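Local coordinates for protein dipicolinate synthase, B chain (Bacillus cereus, PDB 3MCU) that probably works together with its partner subunit A to convert dihydrodipicolinate to dipicolinate, with reduction of NADP, during sporulation, at residues S2-I8 against V178-L182. Numbering follows the deposited sequence.
Sequences SLKGKRI and VLEAL
With CG turned opposite its carbonyl carbon (chi1 -79°) and chi2 nearly eclipsed at 6°, L3 carries CD1 across to the helix residues V178 and L179 and to L182. This one methyl touches all three. The L3 and L179 side chains cross at about a right angle, with L3 CD1 only 3.3 Å from L179 CD2, a short contact that, with the strained L3 torsion, may be imprecise. L3 CD1 lies 3.7 Å from V178 CG2. L182 CD1 is likewise 3.7 Å from L3 CD1. S2, which is exposed, brings its CB within 3.9 Å of L179 CD2. K6, bent at chi2 (-60°), passes L182 in the opposite direction and offers its aliphatic CG to L182 CD1 at 3.9 Å. Deeper in, I8 CD1 reaches V178 CG2 at 4.3 Å, and both residues also rest on V89 of the central strand 87-94. Side chains meet across the segments through carbon atoms alone. A type II turn from L3 to K6, closed by K6 N to L3 O at 3.0 Å, leads into strand 7-12, which lies between parallel strands 35-40 and 87-94. The last helix, 174-181, together with L182, thus packs on the N-terminal turn and the start of strand 7-12, consistent with the layered alpha/beta, Rossmann-like fold of the flavoprotein family.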
loop_
_atom_site.group_PDB
_atom_site.type_symbol
_atom_site.label_atom_id
_atom_site.label_comp_id
_atom_site.label_asym_id
_atom_site.label_seq_id
_atom_site.Cartn_x
_atom_site.Cartn_y
_atom_site.Cartn_z
ATOM N N SER D 2 -27.029 24.170 -12.498
ATOM C CA SER D 2 -26.865 24.545 -11.091
ATOM C C SER D 2 -25.385 24.718 -10.731
ATOM O O SER D 2 -25.008 24.847 -9.556
ATOM C CB SER D 2 -27.515 23.519 -10.172
ATOM O OG SER D 2 -27.108 23.736 -8.837
ATOM N N LEU D 3 -24.559 24.723 -11.767
ATOM C CA LEU D 3 -23.212 25.231 -11.680
ATOM C C LEU D 3 -23.316 26.730 -11.475
ATOM O O LEU D 3 -22.326 27.408 -11.216
ATOM C CB LEU D 3 -22.484 24.952 -12.995
ATOM C CG LEU D 3 -21.934 23.555 -13.282
ATOM C CD1 LEU D 3 -22.326 22.557 -12.211
ATOM C CD2 LEU D 3 -22.394 23.102 -14.645
ATOM N N LYS D 4 -24.530 27.251 -11.627
ATOM C CA LYS D 4 -24.760 28.685 -11.520
ATOM C C LYS D 4 -24.288 29.253 -10.183
ATOM O O LYS D 4 -24.762 28.848 -9.120
ATOM C CB LYS D 4 -26.231 29.023 -11.758
ATOM C CG LYS D 4 -26.616 30.377 -11.207
ATOM C CD LYS D 4 -27.782 30.990 -11.953
ATOM C CE LYS D 4 -27.308 32.191 -12.749
ATOM N NZ LYS D 4 -26.432 33.070 -11.916
ATOM N N GLY D 5 -23.347 30.189 -10.246
ATOM C CA GLY D 5 -22.818 30.816 -9.048
ATOM C C GLY D 5 -21.678 30.080 -8.342
ATOM O O GLY D 5 -21.062 30.634 -7.443
ATOM N N LYS D 6 -21.398 28.839 -8.741
ATOM C CA LYS D 6 -20.345 28.047 -8.083
ATOM C C LYS D 6 -18.969 28.564 -8.477
ATOM O O LYS D 6 -18.777 29.004 -9.601
ATOM C CB LYS D 6 -20.450 26.573 -8.468
ATOM C CG LYS D 6 -21.713 25.892 -8.053
ATOM C CD LYS D 6 -21.889 25.920 -6.548
ATOM C CE LYS D 6 -23.287 25.435 -6.153
ATOM N NZ LYS D 6 -23.452 25.414 -4.670
ATOM N N ARG D 7 -18.010 28.512 -7.561
ATOM C CA ARG D 7 -16.630 28.822 -7.913
ATOM C C ARG D 7 -15.878 27.521 -8.240
ATOM O O ARG D 7 -15.665 26.667 -7.378
ATOM C CB ARG D 7 -15.936 29.630 -6.803
ATOM C CG ARG D 7 -14.477 29.999 -7.103
ATOM C CD ARG D 7 -13.810 30.711 -5.902
ATOM N NE ARG D 7 -14.436 32.000 -5.616
ATOM C CZ ARG D 7 -14.886 32.376 -4.421
ATOM N NH1 ARG D 7 -15.437 33.570 -4.274
ATOM N NH2 ARG D 7 -14.794 31.563 -3.372
ATOM N N ILE D 8 -15.491 27.371 -9.499
ATOM C CA ILE D 8 -14.966 26.108 -9.981
ATOM C C ILE D 8 -13.553 26.262 -10.519
ATOM O O ILE D 8 -13.295 27.055 -11.439
ATOM C CB ILE D 8 -15.891 25.511 -11.057
ATOM C CG1 ILE D 8 -17.259 25.226 -10.450
ATOM C CG2 ILE D 8 -15.302 24.228 -11.665
ATOM C CD1 ILE D 8 -18.264 24.802 -11.466
ATOM N N VAL D 178 -19.468 17.122 -12.416
ATOM C CA VAL D 178 -19.342 18.117 -11.370
ATOM C C VAL D 178 -20.696 18.528 -10.762
ATOM O O VAL D 178 -20.757 18.861 -9.597
ATOM C CB VAL D 178 -18.419 19.323 -11.723
ATOM C CG1 VAL D 178 -17.623 19.075 -12.990
ATOM C CG2 VAL D 178 -19.184 20.646 -11.720
ATOM N N LEU D 179 -21.775 18.443 -11.538
ATOM C CA LEU D 179 -23.113 18.697 -11.005
ATOM C C LEU D 179 -23.460 17.716 -9.894
ATOM O O LEU D 179 -23.991 18.109 -8.857
ATOM C CB LEU D 179 -24.171 18.629 -12.105
ATOM C CG LEU D 179 -24.442 19.942 -12.834
ATOM C CD1 LEU D 179 -25.282 19.728 -14.113
ATOM C CD2 LEU D 179 -25.116 20.916 -11.871
ATOM N N GLU D 180 -23.161 16.436 -10.112
ATOM C CA GLU D 180 -23.374 15.431 -9.068
ATOM C C GLU D 180 -22.417 15.633 -7.888
ATOM O O GLU D 180 -22.797 15.435 -6.732
ATOM C CB GLU D 180 -23.222 14.007 -9.628
ATOM C CG GLU D 180 -24.311 13.565 -10.613
ATOM C CD GLU D 180 -25.737 13.803 -10.101
ATOM O OE1 GLU D 180 -26.089 13.275 -9.019
ATOM O OE2 GLU D 180 -26.510 14.512 -10.802
ATOM N N ALA D 181 -21.173 16.003 -8.184
ATOM C CA ALA D 181 -20.164 16.130 -7.132
ATOM C C ALA D 181 -20.505 17.261 -6.174
ATOM O O ALA D 181 -20.256 17.143 -4.992
ATOM C CB ALA D 181 -18.745 16.336 -7.719
ATOM N N LEU D 182 -21.059 18.358 -6.688
ATOM C CA LEU D 182 -21.487 19.465 -5.822
ATOM C C LEU D 182 -22.558 19.040 -4.815
ATOM O O LEU D 182 -22.720 19.673 -3.773
ATOM C CB LEU D 182 -21.973 20.649 -6.656
ATOM C CG LEU D 182 -20.858 21.277 -7.498
ATOM C CD1 LEU D 182 -21.420 22.062 -8.700
ATOM C CD2 LEU D 182 -19.949 22.132 -6.587
#